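Ripening-associated protein (Musa acuminata, PDB 4PIT) binds mannose-containing glycans at two pockets, as a lectin of the jacalin family. Local coordinates at residues F18-A23 with V40-T45; V29-G34 with L92-N97; F112-A117 with I135-E140. The protein carries 1 engineered substitution. One frame throughout, in Å; residues are numbered along the deposited sequence. Where two conformers were deposited one is given.

Contact 1. Residues F18-A23 with V40-T45; sequences FDMGPA and VDVTFT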
loop_
_atom_site.group_PDB
_atom_site.type_symbol
_atom_site.label_atom_id
_atom_site.label_comp_id
_atom_site.label_asym_id
_atom_site.label_seq_id
_atom_site.Cartn_x
_atom_site.Cartn_y
_atom_site.Cartn_z
ATOM N N PHE B 18 -13.319 -0.496 12.775
ATOM C CA PHE B 18 -14.318 -1.256 12.035
ATOM C C PHE B 18 -13.608 -2.228 11.100
ATOM O O PHE B 18 -12.463 -1.996 10.691
ATOM C CB PHE B 18 -15.280 -0.361 11.246
ATOM C CG PHE B 18 -14.648 0.392 10.102
ATOM C CD1 PHE B 18 -14.583 -0.169 8.830
ATOM C CD2 PHE B 18 -14.226 1.706 10.266
ATOM C CE1 PHE B 18 -14.069 0.560 7.751
ATOM C CE2 PHE B 18 -13.698 2.430 9.194
ATOM C CZ PHE B 18 -13.634 1.863 7.940
ATOM N N ASP B 19 -14.310 -3.300 10.717
ATOM C CA ASP B 19 -13.720 -4.311 9.851
ATOM C C ASP B 19 -14.852 -5.075 9.178
ATOM O O ASP B 19 -15.544 -5.876 9.825
ATOM C CB ASP B 19 -12.807 -5.230 10.689
ATOM C CG ASP B 19 -12.024 -6.250 9.879
ATOM O OD1 ASP B 19 -12.269 -6.357 8.666
ATOM O OD2 ASP B 19 -11.223 -7.001 10.485
ATOM N N MET B 20 -15.027 -4.838 7.868
ATOM C CA MET B 20 -16.078 -5.467 7.047
ATOM C C MET B 20 -15.762 -6.936 6.770
ATOM O O MET B 20 -16.662 -7.731 6.511
ATOM C CB MET B 20 -16.079 -4.673 5.737
ATOM C CG MET B 20 -17.262 -4.743 4.915
ATOM S SD MET B 20 -16.732 -3.769 3.454
ATOM C CE MET B 20 -17.594 -4.750 2.239
ATOM N N GLY B 21 -14.483 -7.278 6.738
ATOM C CA GLY B 21 -14.069 -8.604 6.321
ATOM C C GLY B 21 -13.972 -8.651 4.804
ATOM O O GLY B 21 -14.351 -7.711 4.101
ATOM N N PRO B 22 -13.543 -9.820 4.288
ATOM C CA PRO B 22 -13.327 -9.972 2.844
ATOM C C PRO B 22 -14.362 -10.805 2.099
ATOM O O PRO B 22 -14.111 -11.147 0.950
ATOM C CB PRO B 22 -12.026 -10.764 2.829
ATOM C CG PRO B 22 -12.156 -11.685 3.990
ATOM C CD PRO B 22 -13.028 -10.978 5.031
ATOM N N ALA B 23 -15.477 -11.171 2.735
ATOM C CA ALA B 23 -16.398 -12.119 2.122
ATOM C C ALA B 23 -17.462 -11.541 1.207
ATOM O O ALA B 23 -18.124 -12.320 0.499
ATOM C CB ALA B 23 -17.085 -12.914 3.217
ATOM N N VAL B 40 -17.838 7.050 5.240
ATOM C CA VAL B 40 -18.073 6.273 4.016
ATOM C C VAL B 40 -19.210 5.281 4.227
ATOM O O VAL B 40 -19.223 4.606 5.258
ATOM C CB VAL B 40 -16.795 5.499 3.558
ATOM C CG1 VAL B 40 -17.013 4.790 2.232
ATOM C CG2 VAL B 40 -15.569 6.388 3.460
ATOM N N ASP B 41 -20.103 5.120 3.205
ATOM C CA ASP B 41 -21.114 4.078 3.188
ATOM C C ASP B 41 -20.558 3.014 2.274
ATOM O O ASP B 41 -20.147 3.349 1.160
ATOM C CB ASP B 41 -22.471 4.522 2.650
ATOM C CG ASP B 41 -23.347 5.327 3.558
ATOM O OD1 ASP B 41 -23.045 5.396 4.771
ATOM O OD2 ASP B 41 -24.361 5.851 3.074
ATOM N N VAL B 42 -20.537 1.763 2.695
ATOM C CA VAL B 42 -20.141 0.692 1.800
ATOM C C VAL B 42 -21.360 -0.147 1.596
ATOM O O VAL B 42 -21.971 -0.593 2.585
ATOM C CB VAL B 42 -18.950 -0.164 2.304
ATOM C CG1 VAL B 42 -18.579 -1.267 1.315
ATOM C CG2 VAL B 42 -17.724 0.712 2.657
ATOM N N THR B 43 -21.760 -0.337 0.324
ATOM C CA THR B 43 -22.929 -1.166 -0.001
ATOM C C THR B 43 -22.429 -2.414 -0.670
ATOM O O THR B 43 -21.610 -2.340 -1.595
ATOM C CB THR B 43 -23.947 -0.386 -0.866
ATOM O OG1 THR B 43 -24.379 0.788 -0.155
ATOM C CG2 THR B 43 -25.205 -1.225 -1.199
ATOM N N PHE B 44 -22.917 -3.565 -0.200
ATOM C CA PHE B 44 -22.448 -4.828 -0.724
ATOM C C PHE B 44 -23.575 -5.832 -0.810
ATOM O O PHE B 44 -24.638 -5.629 -0.203
ATOM C CB PHE B 44 -21.329 -5.371 0.187
ATOM C CG PHE B 44 -21.751 -5.591 1.623
ATOM C CD1 PHE B 44 -22.372 -6.779 2.007
ATOM C CD2 PHE B 44 -21.529 -4.611 2.585
ATOM C CE1 PHE B 44 -22.795 -6.973 3.334
ATOM C CE2 PHE B 44 -21.931 -4.821 3.912
ATOM C CZ PHE B 44 -22.535 -6.002 4.271
ATOM N N THR B 45 -23.356 -6.899 -1.576
ATOM C CA THR B 45 -24.307 -7.997 -1.671
ATOM C C THR B 45 -23.652 -9.252 -1.138
ATOM O O THR B 45 -22.423 -9.436 -1.204
ATOM C CB THR B 45 -24.828 -8.196 -3.108
ATOM O OG1 THR B 45 -23.724 -8.536 -3.937
ATOM C CG2 THR B 45 -25.557 -6.961 -3.669
#
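The β-prism fold of jacalin-like lectins packs three four-stranded sheets around a common core, and here Met20, next to strand 16-19 of one sheet, packs against Val42 and Phe44 on strand 37-46 of another. The backbones stay well apart, 9.1 Å between the CA atoms of Met20 and Val42, and no hydrogen bond joins the two segments. The long thioether bridges that gap almost alone. With CG anti to the backbone N (chi1 -160°) and the next torsion extended, Met20 sends its sulfur straight into the interior, where a bend at chi3 turns the terminal methyl along strand 37-46. Val42 receives both end atoms on a single branch: its CG1 lies 3.7 Å from Met20 CE and 3.8 Å from Met20 SD. The same methyl also lies obliquely to the Phe44 ring, with Met20 CE 4.0 Å from Phe44 CD2, and the two side chains run past each other in opposite directions. Phe124, on the strand that pairs with 16-19, packs on both Met20 and Val42, while Tyr24 stacks on Phe44; all three touching residues are buried. Beside this apolar patch Asp19 forms an Asx turn. Its side chain is tied there by a salt bridge from OD2 to Lys6 and by a hydrogen bond from OD1 to the hydroxyl of Tyr138, which would hold the carboxylate in place beside the turn. The turn bond itself is noticeably bent, 137° at the hydrogen: Gly21 N donates over 3.1 Å to Asp19 OD1, arriving from above the carboxylate plane.

Contact 2. Residues V29-G34 with L92-N97; sequences VKIFSG and LGFSTN. With MAN (alpha-D-mannopyranose), chain G.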
loop_
_atom_site.group_PDB
_atom_site.type_symbol
_atom_site.label_atom_id
_atom_site.label_comp_id
_atom_site.label_asym_id
_atom_site.label_seq_id
_atom_site.Cartn_x
_atom_site.Cartn_y
_atom_site.Cartn_z
ATOM N N VAL B 29 -19.522 2.493 -3.180
ATOM C CA VAL B 29 -18.898 3.187 -2.077
ATOM C C VAL B 29 -19.366 4.631 -2.156
ATOM O O VAL B 29 -19.202 5.250 -3.198
ATOM C CB VAL B 29 -17.348 3.060 -2.134
ATOM C CG1 VAL B 29 -16.672 3.925 -1.068
ATOM C CG2 VAL B 29 -16.905 1.591 -1.978
ATOM N N LYS B 30 -19.869 5.187 -1.058
ATOM C CA LYS B 30 -20.301 6.578 -1.026
ATOM C C LYS B 30 -19.395 7.271 -0.058
ATOM O O LYS B 30 -19.392 6.921 1.130
ATOM C CB LYS B 30 -21.778 6.662 -0.592
ATOM C CG LYS B 30 -22.379 8.050 -0.675
ATOM C CD LYS B 30 -23.864 8.028 -0.280
ATOM C CE LYS B 30 -24.788 7.449 -1.329
ATOM N NZ LYS B 30 -26.184 7.356 -0.797
ATOM N N ILE B 31 -18.575 8.205 -0.558
ATOM C CA ILE B 31 -17.631 8.926 0.288
ATOM C C ILE B 31 -18.247 10.267 0.665
ATOM O O ILE B 31 -18.597 11.040 -0.230
ATOM C CB ILE B 31 -16.282 9.114 -0.457
ATOM C CG1 ILE B 31 -15.631 7.724 -0.793
ATOM C CG2 ILE B 31 -15.309 10.011 0.373
ATOM C CD1 ILE B 31 -14.452 7.755 -1.859
ATOM N N PHE B 32 -18.334 10.574 1.981
ATOM C CA PHE B 32 -18.875 11.858 2.472
ATOM C C PHE B 32 -17.724 12.728 2.818
ATOM O O PHE B 32 -16.850 12.312 3.594
ATOM C CB PHE B 32 -19.768 11.670 3.696
ATOM C CG PHE B 32 -21.007 10.862 3.398
ATOM C CD1 PHE B 32 -20.965 9.471 3.416
ATOM C CD2 PHE B 32 -22.229 11.496 3.189
ATOM C CE1 PHE B 32 -22.133 8.718 3.207
ATOM C CE2 PHE B 32 -23.401 10.746 2.985
ATOM C CZ PHE B 32 -23.330 9.363 2.962
ATOM N N SER B 33 -17.659 13.913 2.223
ATOM C CA SER B 33 -16.517 14.763 2.494
ATOM C C SER B 33 -16.864 16.225 2.471
ATOM O O SER B 33 -17.826 16.644 1.811
ATOM C CB SER B 33 -15.414 14.514 1.461
ATOM O OG SER B 33 -15.809 14.883 0.146
ATOM N N GLY B 34 -15.998 17.001 3.087
ATOM C CA GLY B 34 -16.095 18.463 3.055
ATOM C C GLY B 34 -14.671 18.962 3.090
ATOM O O GLY B 34 -13.901 18.709 2.155
ATOM N N LEU B 92 -9.487 11.341 -0.016
ATOM C CA LEU B 92 -9.564 9.913 -0.344
ATOM C C LEU B 92 -10.114 9.734 -1.746
ATOM O O LEU B 92 -11.167 10.264 -2.092
ATOM C CB LEU B 92 -10.449 9.181 0.678
ATOM C CG LEU B 92 -10.666 7.662 0.458
ATOM C CD1 LEU B 92 -9.362 6.901 0.662
ATOM C CD2 LEU B 92 -11.683 7.127 1.447
ATOM N N GLY B 93 -9.427 8.918 -2.513
ATOM C CA GLY B 93 -9.906 8.573 -3.838
ATOM C C GLY B 93 -9.658 7.119 -4.157
ATOM O O GLY B 93 -8.961 6.414 -3.416
ATOM N N PHE B 94 -10.240 6.673 -5.287
ATOM C CA PHE B 94 -10.091 5.288 -5.742
ATOM C C PHE B 94 -9.968 5.233 -7.232
ATOM O O PHE B 94 -10.524 6.093 -7.930
ATOM C CB PHE B 94 -11.339 4.458 -5.367
ATOM C CG PHE B 94 -11.488 4.178 -3.895
ATOM C CD1 PHE B 94 -12.177 5.061 -3.068
ATOM C CD2 PHE B 94 -10.935 3.034 -3.331
ATOM C CE1 PHE B 94 -12.316 4.799 -1.695
ATOM C CE2 PHE B 94 -11.071 2.775 -1.949
ATOM C CZ PHE B 94 -11.761 3.662 -1.147
ATOM N N SER B 95 -9.332 4.171 -7.721
ATOM C CA SER B 95 -9.251 3.838 -9.136
ATOM C C SER B 95 -9.961 2.532 -9.374
ATOM O O SER B 95 -9.861 1.623 -8.562
ATOM C CB SER B 95 -7.790 3.666 -9.579
ATOM O OG SER B 95 -6.993 4.781 -9.225
ATOM N N THR B 96 -10.678 2.429 -10.483
ATOM C CA THR B 96 -11.213 1.153 -10.922
ATOM C C THR B 96 -10.484 0.818 -12.213
ATOM O O THR B 96 -9.697 1.616 -12.716
ATOM C CB THR B 96 -12.731 1.136 -11.097
ATOM O OG1 THR B 96 -13.062 1.875 -12.284
ATOM C CG2 THR B 96 -13.502 1.633 -9.876
ATOM N N ASN B 97 -10.771 -0.356 -12.771
ATOM C CA ASN B 97 -10.185 -0.725 -14.051
ATOM C C ASN B 97 -10.805 0.127 -15.178
ATOM O O ASN B 97 -10.321 0.068 -16.307
ATOM C CB ASN B 97 -10.399 -2.219 -14.300
ATOM C CG ASN B 97 -11.852 -2.640 -14.273
ATOM O OD1 ASN B 97 -12.622 -2.261 -13.389
ATOM N ND2 ASN B 97 -12.266 -3.463 -15.234
HETATM C C1 MAN G . -17.162 21.328 6.136
HETATM C C2 MAN G . -18.560 20.815 5.807
HETATM C C3 MAN G . -19.022 19.787 6.842
HETATM C C4 MAN G . -17.987 18.681 7.045
HETATM C C5 MAN G . -16.616 19.277 7.364
HETATM C C6 MAN G . -15.511 18.236 7.423
HETATM O O2 MAN G . -18.535 20.261 4.501
HETATM O O3 MAN G . -20.266 19.207 6.467
HETATM O O4 MAN G . -18.412 17.876 8.133
HETATM O O5 MAN G . -16.252 20.225 6.343
HETATM O O6 MAN G . -15.357 17.541 6.179
#
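Ile31 and Phe94 form the centre of an apolar contact between strands 25-33 and 86-96, which belong to different sheets and run nearly antiparallel, at 155°. Their axes are 9.2 Å apart at closest approach, so side chains alone fill the space between them and no hydrogen bond crosses it. Ile31 does most of the reaching. Its CG1 branch lies anti to the carbonyl carbon (chi1 -62°) and continues extended to CD1, which arrives in the plane of the Phe94 ring and meets its edge rather than a face, 3.7 Å from Phe94 CE1 and equally close to Phe94 CD1. A looser approach brings Ile31 CD1 to 4.4 Å from Leu92 CD2, and the same methyl also lies 4.1 Å from the backbone oxygen Leu92 O. Val29, two residues back and facing the same way, adds a peripheral touch, its CG1 standing 4.5 Å from Phe94 CE1 and oblique to the ring. Neighbours close the layer: Met76 packs on Leu92 and Phe94, Ile65 also meets Phe94, and Phe104 packs on Ile31.

The polar chemistry lies at the far end of strand 25-33, where the chain passes from this core to the sugar. Gly34 N is 3.2 Å from O6 of the bound mannose, and Gly34 CA, which carries no side chain, comes within 3.4 Å of the mannose O2. The same sugar is hydrogen-bonded to Asp38 OD2 and to the backbone N atoms of Asp35, Val36 and Gly60. A hydrophobic interior between two sheets thus leads into the GXXXD loop characteristic of mannose-specific jacalin-related lectins, with Gly34 as its first residue and Asp38 as its last.

Contact 3. Residues F112-A117 with I135-E140; sequences FSLPIA and IGVYLE
Leu114 and Val137 meet tip to tip across the interior of the β-prism, joining strand 110-116, outermost of its sheet within this chain, to strand 134-140 of another sheet. Leu114 CD2 lies 3.6 Å from Val137 CG2. The valine offers this methyl because CG2 sits between its own backbone N and carbonyl carbon, while Leu114 reaches out with CG anti to its backbone N (chi1 -177°). Two residues further along both strands a second pair repeats the contact in another manner: Ile116 and Leu139 pass at a slant, with Ile116 CD1 3.8 Å from Leu139 CD2. Both pairs are purely apolar, and the CA atoms behind them remain 9.7 Å apart for Leu114 and Val137 and 9.2 Å for Ile116 and Leu139.

Around this first shell, Val7 of the same chain packs on Leu114, Val137 and Leu139, while Ile121, Phe124 and Met76 also pack on Val137. The contact lies at the dimer interface: Leu114 also packs on Leu114 of the second subunit, and Ile116 pairs antiparallel with a strand of that chain, so that the sheet continues from one subunit into the other. Trp10 NE1 of the second subunit donates a hydrogen bond to Ser113 O.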
loop_
_atom_site.group_PDB
_atom_site.type_symbol
_atom_site.label_atom_id
_atom_site.label_comp_id
_atom_site.label_asym_id
_atom_site.label_seq_id
_atom_site.Cartn_x
_atom_site.Cartn_y
_atom_site.Cartn_z
ATOM N N PHE B 112 -0.625 9.223 0.758
ATOM C CA PHE B 112 -0.464 7.784 0.688
ATOM C C PHE B 112 -1.019 7.331 -0.643
ATOM O O PHE B 112 -1.898 7.994 -1.222
ATOM C CB PHE B 112 -1.121 7.035 1.853
ATOM C CG PHE B 112 -2.628 7.020 1.827
ATOM C CD1 PHE B 112 -3.357 8.046 2.413
ATOM C CD2 PHE B 112 -3.320 5.955 1.255
ATOM C CE1 PHE B 112 -4.763 8.043 2.372
ATOM C CE2 PHE B 112 -4.724 5.944 1.225
ATOM C CZ PHE B 112 -5.434 6.965 1.808
ATOM N N SER B 113 -0.538 6.203 -1.117
ATOM C CA SER B 113 -1.013 5.667 -2.377
ATOM C C SER B 113 -0.892 4.184 -2.412
ATOM O O SER B 113 0.142 3.626 -1.977
ATOM C CB SER B 113 -0.241 6.264 -3.547
ATOM O OG SER B 113 1.163 6.086 -3.393
ATOM N N LEU B 114 -1.937 3.534 -2.968
ATOM C CA LEU B 114 -1.945 2.116 -3.137
ATOM C C LEU B 114 -2.220 1.737 -4.578
ATOM O O LEU B 114 -3.357 1.401 -4.933
ATOM C CB LEU B 114 -2.928 1.422 -2.170
ATOM C CG LEU B 114 -2.930 -0.086 -2.238
ATOM C CD1 LEU B 114 -1.629 -0.667 -1.664
ATOM C CD2 LEU B 114 -4.150 -0.639 -1.507
ATOM N N PRO B 115 -1.186 1.783 -5.447
ATOM C CA PRO B 115 -1.355 1.229 -6.794
ATOM C C PRO B 115 -1.322 -0.292 -6.696
ATOM O O PRO B 115 -0.560 -0.819 -5.902
ATOM C CB PRO B 115 -0.159 1.789 -7.572
ATOM C CG PRO B 115 0.769 2.310 -6.589
ATOM C CD PRO B 115 0.223 2.170 -5.196
ATOM N N ILE B 116 -2.209 -0.993 -7.394
ATOM C CA ILE B 116 -2.260 -2.454 -7.329
ATOM C C ILE B 116 -1.926 -2.970 -8.732
ATOM O O ILE B 116 -2.763 -2.917 -9.639
ATOM C CB ILE B 116 -3.595 -3.021 -6.770
ATOM C CG1 ILE B 116 -3.983 -2.388 -5.399
ATOM C CG2 ILE B 116 -3.494 -4.564 -6.620
ATOM C CD1 ILE B 116 -5.366 -2.637 -5.002
ATOM N N ALA B 117 -0.691 -3.426 -8.921
ATOM C CA ALA B 117 -0.247 -3.939 -10.217
ATOM C C ALA B 117 -0.991 -5.229 -10.577
ATOM O O ALA B 117 -1.274 -5.477 -11.759
ATOM C CB ALA B 117 1.255 -4.184 -10.210
ATOM N N ILE B 135 -8.406 4.186 7.018
ATOM C CA ILE B 135 -8.970 3.179 6.105
ATOM C C ILE B 135 -7.869 2.246 5.631
ATOM O O ILE B 135 -6.746 2.666 5.382
ATOM C CB ILE B 135 -9.728 3.855 4.923
ATOM C CG1 ILE B 135 -10.602 2.810 4.180
ATOM C CG2 ILE B 135 -8.762 4.593 3.977
ATOM C CD1 ILE B 135 -11.651 3.440 3.153
ATOM N N GLY B 136 -8.225 0.974 5.482
ATOM C CA GLY B 136 -7.374 -0.060 4.917
ATOM C C GLY B 136 -8.240 -0.980 4.076
ATOM O O GLY B 136 -9.479 -0.859 4.048
ATOM N N VAL B 137 -7.574 -1.876 3.336
ATOM C CA VAL B 137 -8.288 -2.764 2.415
ATOM C C VAL B 137 -7.836 -4.202 2.488
ATOM O O VAL B 137 -6.684 -4.495 2.818
ATOM C CB VAL B 137 -8.155 -2.275 0.934
ATOM C CG1 VAL B 137 -8.905 -0.961 0.699
ATOM C CG2 VAL B 137 -6.715 -2.159 0.476
ATOM N N TYR B 138 -8.764 -5.094 2.174
ATOM C CA TYR B 138 -8.483 -6.504 1.894
ATOM C C TYR B 138 -8.173 -6.615 0.428
ATOM O O TYR B 138 -8.795 -5.889 -0.363
ATOM C CB TYR B 138 -9.687 -7.395 2.198
ATOM C CG TYR B 138 -9.943 -7.596 3.671
ATOM C CD1 TYR B 138 -10.607 -6.628 4.425
ATOM C CD2 TYR B 138 -9.591 -8.784 4.298
ATOM C CE1 TYR B 138 -10.884 -6.826 5.775
ATOM C CE2 TYR B 138 -9.872 -9.002 5.645
ATOM C CZ TYR B 138 -10.505 -8.016 6.389
ATOM O OH TYR B 138 -10.753 -8.232 7.726
ATOM N N LEU B 139 -7.251 -7.538 0.038
ATOM C CA LEU B 139 -6.906 -7.729 -1.382
ATOM C C LEU B 139 -7.149 -9.150 -1.803
ATOM O O LEU B 139 -7.022 -10.069 -1.001
ATOM C CB LEU B 139 -5.404 -7.423 -1.605
ATOM C CG LEU B 139 -4.974 -6.004 -1.263
ATOM C CD1 LEU B 139 -3.461 -5.828 -1.475
ATOM C CD2 LEU B 139 -5.736 -4.961 -2.064
ATOM N N GLU B 140 -7.411 -9.328 -3.091
ATOM C CA GLU B 140 -7.513 -10.658 -3.684
ATOM C C GLU B 140 -7.054 -10.547 -5.129
ATOM O O GLU B 140 -6.945 -9.445 -5.662
ATOM C CB GLU B 140 -8.921 -11.223 -3.541
ATOM C CG GLU B 140 -9.976 -10.680 -4.455
ATOM C CD GLU B 140 -11.153 -11.642 -4.358
ATOM O OE1 GLU B 140 -11.589 -11.941 -3.222
ATOM O OE2 GLU B 140 -11.501 -12.248 -5.390
#

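In the fold
All three contacts are apolar junctions between different sheets of the one β-prism, without a hydrogen bond across any of them. Contacts 1 and 2 are wholly core, whereas contact 3 opens outward at the partly exposed Ile116, by the second subunit. Contacts 1 and 2 share a sheet, in which strands 37-46 and 25-33 are neighbours, Asp41 N bonding to Lys30 O; contacts 2 and 3 share another and touch through Leu92, which packs on Ile135 and Phe112. Contacts 1 and 3 both draw on the sheet containing strands 16-19 and 134-140. Contact 1 borders a charged turn, contact 2 a mannose pocket. Thioether, aromatic edge and aliphatic methyls respectively dominate them.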